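Local coordinates for neuraminidase (Influenza A virus, PDB 4K3Y), which is the neuraminidase-like surface protein of a bat influenza A virus, folded like the sialidases that cleave sialic acid, though its own activity is uncertain, at residues I279-K292 against G304-G317. Numbering follows the deposited sequence.
Sequences IINPGSKKGFEIYK and GNRNYQLLSNSTIG. With NAG (2-acetamido-2-deoxy-beta-D-glucopyranose), chain I.
I290 and Y308 form the central hydrogen-bonded pair of the antiparallel strands 286-292 and 306-311, I290 N giving to Y308 O and Y308 N to I290 O (2.8 Å). F288 and L311 are paired likewise, and opposite F288 the second strand holds two residues, L310 and L311, a classic beta bulge. Beyond the corner at 312-314 the ladder passes to the next strand: I316 N reaches K285 O at 2.7 Å, and G287 N meets S314 O almost straight.

Side-chain polar contacts lie at E289 and K286. N307 ND2 donates to E289 OE1 on the anti side of the carboxylate (2.8 Å), with the carboxylate and amide planes 74° apart; the other oxygen, OE2, forms a salt bridge with R278. The Y291 ring stands nearly upright to the same N307 amide (82°), Y291 CB lying against N307 OD1. K286, bent at chi2 (-132°), curls its NZ between T315 OG1 and N313 O, each at 2.9 Å. The N313 side chain carries a glycan on ND2, whose sugar is hydrogen-bonded to E75 and Q76 of a neighbouring subunit.

On the face carrying F288, I290 and L311, apolar side chains meet. I279 CD1 slides past I316 CB (3.7 Å), while I316 CG2 approaches the F288 ring obliquely and I290 CG2 touches L310 CD1 (3.9 Å). I338 of strand 335-343 packs on both F288 and I316.

Together these contacts join the outer hairpin of one four-stranded antiparallel blade to the first residues of strand 315-322 in the next, a blade-to-blade passage of the neuraminidase beta-propeller.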
# COMPACT_ATOMS: atom_id res chain seq x y z
N ILE C 279 -6.54 1.67 -37.04
CA ILE C 279 -5.18 2.11 -37.25
C ILE C 279 -5.10 2.82 -38.61
O ILE C 279 -5.62 2.33 -39.61
CB ILE C 279 -4.26 0.89 -37.23
CG1 ILE C 279 -4.40 0.21 -35.87
CG2 ILE C 279 -2.82 1.29 -37.55
CD1 ILE C 279 -3.33 -0.82 -35.53
N ILE C 280 -4.46 3.99 -38.64
CA ILE C 280 -4.55 4.85 -39.81
C ILE C 280 -3.75 4.32 -41.01
O ILE C 280 -4.29 4.18 -42.11
CB ILE C 280 -4.16 6.30 -39.47
CG1 ILE C 280 -5.03 6.80 -38.31
CG2 ILE C 280 -4.30 7.22 -40.71
CD1 ILE C 280 -4.67 8.18 -37.82
N ASN C 281 -2.47 4.01 -40.80
CA ASN C 281 -1.68 3.39 -41.85
C ASN C 281 -1.54 1.91 -41.56
O ASN C 281 -0.80 1.54 -40.66
CB ASN C 281 -0.29 4.04 -41.95
CG ASN C 281 -0.34 5.56 -42.02
OD1 ASN C 281 -1.25 6.20 -41.49
ND2 ASN C 281 0.66 6.15 -42.68
N PRO C 282 -2.24 1.05 -42.31
CA PRO C 282 -2.11 -0.36 -41.94
C PRO C 282 -0.69 -0.93 -42.20
O PRO C 282 -0.36 -2.03 -41.71
CB PRO C 282 -3.15 -1.06 -42.83
CG PRO C 282 -3.94 0.04 -43.49
CD PRO C 282 -3.03 1.23 -43.54
N GLY C 283 0.14 -0.20 -42.95
CA GLY C 283 1.48 -0.65 -43.30
C GLY C 283 2.45 -0.54 -42.13
O GLY C 283 2.79 -1.54 -41.50
N SER C 284 2.93 0.67 -41.88
CA SER C 284 3.62 0.98 -40.64
C SER C 284 2.44 1.18 -39.75
O SER C 284 1.57 1.97 -40.11
CB SER C 284 4.32 2.32 -40.77
OG SER C 284 3.37 3.37 -40.96
N LYS C 285 2.36 0.50 -38.62
CA LYS C 285 1.10 0.57 -37.85
C LYS C 285 0.94 1.89 -37.07
O LYS C 285 0.85 1.90 -35.84
CB LYS C 285 0.92 -0.66 -36.96
CG LYS C 285 0.57 -1.93 -37.74
CD LYS C 285 0.58 -3.18 -36.84
CE LYS C 285 0.44 -4.46 -37.66
NZ LYS C 285 1.65 -5.33 -37.55
N LYS C 286 0.86 3.00 -37.81
CA LYS C 286 0.94 4.34 -37.22
C LYS C 286 -0.38 5.10 -37.18
O LYS C 286 -1.14 5.13 -38.17
CB LYS C 286 2.03 5.17 -37.92
CG LYS C 286 3.43 4.80 -37.43
CD LYS C 286 4.27 6.03 -37.07
CE LYS C 286 5.63 5.62 -36.43
NZ LYS C 286 5.63 5.44 -34.93
N GLY C 287 -0.66 5.72 -36.03
CA GLY C 287 -1.84 6.56 -35.87
C GLY C 287 -3.12 5.78 -35.60
O GLY C 287 -3.25 4.59 -35.93
N PHE C 288 -4.08 6.46 -34.99
CA PHE C 288 -5.37 5.85 -34.71
C PHE C 288 -6.45 6.87 -35.00
O PHE C 288 -6.32 8.05 -34.64
CB PHE C 288 -5.44 5.39 -33.26
CG PHE C 288 -6.65 4.57 -32.94
CD1 PHE C 288 -6.63 3.20 -33.11
CD2 PHE C 288 -7.80 5.16 -32.45
CE1 PHE C 288 -7.74 2.42 -32.82
CE2 PHE C 288 -8.92 4.39 -32.16
CZ PHE C 288 -8.88 3.01 -32.34
N GLU C 289 -7.51 6.42 -35.65
CA GLU C 289 -8.61 7.30 -35.98
C GLU C 289 -9.90 6.64 -35.52
O GLU C 289 -9.95 5.42 -35.37
CB GLU C 289 -8.65 7.64 -37.49
CG GLU C 289 -8.90 6.44 -38.43
CD GLU C 289 -8.54 6.73 -39.89
OE1 GLU C 289 -8.68 7.91 -40.33
OE2 GLU C 289 -8.13 5.79 -40.61
N ILE C 290 -10.91 7.44 -35.27
CA ILE C 290 -12.23 6.91 -34.93
C ILE C 290 -13.27 7.75 -35.67
O ILE C 290 -13.25 8.99 -35.62
CB ILE C 290 -12.46 6.79 -33.38
CG1 ILE C 290 -13.72 5.97 -33.08
CG2 ILE C 290 -12.48 8.17 -32.68
CD1 ILE C 290 -13.87 5.56 -31.61
N TYR C 291 -14.15 7.07 -36.38
CA TYR C 291 -15.06 7.70 -37.32
C TYR C 291 -16.48 7.57 -36.81
O TYR C 291 -16.93 6.46 -36.48
CB TYR C 291 -14.93 6.99 -38.67
CG TYR C 291 -15.45 7.74 -39.86
CD1 TYR C 291 -15.97 9.01 -39.75
CD2 TYR C 291 -15.40 7.15 -41.12
CE1 TYR C 291 -16.45 9.68 -40.87
CE2 TYR C 291 -15.87 7.81 -42.23
CZ TYR C 291 -16.39 9.07 -42.10
OH TYR C 291 -16.85 9.69 -43.24
N LYS C 292 -17.19 8.70 -36.72
CA LYS C 292 -18.58 8.69 -36.26
C LYS C 292 -19.52 8.50 -37.44
O LYS C 292 -19.32 9.08 -38.52
CB LYS C 292 -18.93 10.00 -35.54
CG LYS C 292 -20.26 9.97 -34.79
CD LYS C 292 -21.02 11.30 -34.87
CE LYS C 292 -20.47 12.34 -33.89
NZ LYS C 292 -21.55 13.22 -33.37
N GLY C 304 -21.68 8.93 -42.20
CA GLY C 304 -20.26 9.22 -42.00
C GLY C 304 -20.06 10.70 -41.76
O GLY C 304 -20.25 11.52 -42.66
N ASN C 305 -19.68 11.04 -40.53
CA ASN C 305 -19.90 12.38 -40.01
C ASN C 305 -18.63 13.12 -39.59
O ASN C 305 -18.43 14.27 -39.97
CB ASN C 305 -20.86 12.30 -38.81
CG ASN C 305 -21.34 13.67 -38.36
OD1 ASN C 305 -21.01 14.12 -37.27
ND2 ASN C 305 -22.11 14.33 -39.21
N ARG C 306 -17.80 12.46 -38.79
CA ARG C 306 -16.57 13.06 -38.33
C ARG C 306 -15.52 12.03 -37.98
O ARG C 306 -15.72 11.18 -37.10
CB ARG C 306 -16.81 13.97 -37.12
CG ARG C 306 -15.57 14.77 -36.72
CD ARG C 306 -15.97 16.12 -36.16
NE ARG C 306 -14.96 16.71 -35.28
CZ ARG C 306 -13.81 17.20 -35.71
NH1 ARG C 306 -13.52 17.16 -37.00
NH2 ARG C 306 -12.95 17.72 -34.85
N ASN C 307 -14.40 12.10 -38.69
CA ASN C 307 -13.26 11.24 -38.45
C ASN C 307 -12.25 11.92 -37.53
O ASN C 307 -11.59 12.88 -37.93
CB ASN C 307 -12.60 10.89 -39.78
CG ASN C 307 -11.64 9.73 -39.66
OD1 ASN C 307 -12.06 8.58 -39.56
ND2 ASN C 307 -10.35 10.02 -39.66
N TYR C 308 -12.14 11.43 -36.30
CA TYR C 308 -11.17 11.98 -35.35
C TYR C 308 -9.82 11.27 -35.44
O TYR C 308 -9.74 10.06 -35.17
CB TYR C 308 -11.68 11.84 -33.91
CG TYR C 308 -12.78 12.78 -33.51
CD1 TYR C 308 -12.55 14.15 -33.41
CD2 TYR C 308 -14.05 12.30 -33.19
CE1 TYR C 308 -13.57 15.03 -33.00
CE2 TYR C 308 -15.06 13.16 -32.78
CZ TYR C 308 -14.82 14.53 -32.69
OH TYR C 308 -15.82 15.37 -32.29
N GLN C 309 -8.77 12.00 -35.78
CA GLN C 309 -7.43 11.41 -35.76
C GLN C 309 -6.73 11.59 -34.42
O GLN C 309 -5.81 12.42 -34.28
CB GLN C 309 -6.59 11.94 -36.90
CG GLN C 309 -6.95 11.32 -38.22
CD GLN C 309 -6.66 12.25 -39.35
OE1 GLN C 309 -7.50 13.07 -39.74
NE2 GLN C 309 -5.44 12.17 -39.88
N LEU C 310 -7.16 10.78 -33.45
CA LEU C 310 -6.68 10.82 -32.06
C LEU C 310 -5.15 10.72 -31.89
O LEU C 310 -4.56 11.52 -31.14
CB LEU C 310 -7.41 9.77 -31.22
CG LEU C 310 -8.94 9.96 -31.12
CD1 LEU C 310 -9.62 8.94 -30.20
CD2 LEU C 310 -9.28 11.37 -30.66
N LEU C 311 -4.51 9.78 -32.58
CA LEU C 311 -3.04 9.65 -32.51
C LEU C 311 -2.39 9.64 -33.89
O LEU C 311 -3.01 9.24 -34.86
CB LEU C 311 -2.63 8.40 -31.74
CG LEU C 311 -2.84 8.33 -30.22
CD1 LEU C 311 -4.18 7.71 -29.90
CD2 LEU C 311 -1.75 7.49 -29.64
N SER C 312 -1.13 10.05 -33.95
CA SER C 312 -0.39 10.15 -35.21
C SER C 312 1.03 9.66 -35.02
O SER C 312 1.57 8.92 -35.83
CB SER C 312 -0.33 11.60 -35.67
OG SER C 312 -1.62 12.17 -35.59
N ASN C 313 1.63 10.13 -33.94
CA ASN C 313 3.02 9.88 -33.65
C ASN C 313 3.32 8.41 -33.45
O ASN C 313 4.32 7.89 -33.94
CB ASN C 313 3.43 10.65 -32.39
CG ASN C 313 3.56 12.16 -32.62
OD1 ASN C 313 3.02 12.71 -33.59
ND2 ASN C 313 4.28 12.83 -31.71
N SER C 314 2.46 7.72 -32.72
CA SER C 314 2.87 6.43 -32.18
C SER C 314 2.37 5.20 -32.94
O SER C 314 1.47 5.27 -33.79
CB SER C 314 2.56 6.36 -30.66
OG SER C 314 1.20 6.57 -30.44
N THR C 315 3.02 4.08 -32.64
CA THR C 315 2.76 2.79 -33.29
C THR C 315 1.72 1.99 -32.50
O THR C 315 1.94 1.61 -31.35
CB THR C 315 4.07 2.00 -33.44
OG1 THR C 315 4.95 2.73 -34.31
CG2 THR C 315 3.82 0.64 -34.04
N ILE C 316 0.57 1.75 -33.14
CA ILE C 316 -0.60 1.13 -32.51
C ILE C 316 -0.59 -0.40 -32.64
O ILE C 316 -0.09 -0.96 -33.62
CB ILE C 316 -1.92 1.64 -33.16
CG1 ILE C 316 -1.90 3.16 -33.36
CG2 ILE C 316 -3.15 1.17 -32.36
CD1 ILE C 316 -1.48 3.98 -32.16
N GLY C 317 -1.15 -1.07 -31.64
CA GLY C 317 -1.40 -2.50 -31.72
C GLY C 317 -2.87 -2.74 -31.42
O GLY C 317 -3.74 -2.17 -32.10
C1 NAG I . 4.31 14.26 -31.91
C2 NAG I . 4.41 14.77 -30.47
C3 NAG I . 4.66 16.27 -30.44
C4 NAG I . 5.78 16.67 -31.39
C5 NAG I . 5.57 16.04 -32.76
C6 NAG I . 6.71 16.34 -33.72
C7 NAG I . 3.06 13.68 -28.72
C8 NAG I . 1.77 13.82 -27.97
N2 NAG I . 3.17 14.51 -29.76
O3 NAG I . 4.95 16.68 -29.13
O4 NAG I . 5.77 18.07 -31.52
O5 NAG I . 5.47 14.65 -32.60
O6 NAG I . 7.70 15.35 -33.59
O7 NAG I . 3.91 12.84 -28.38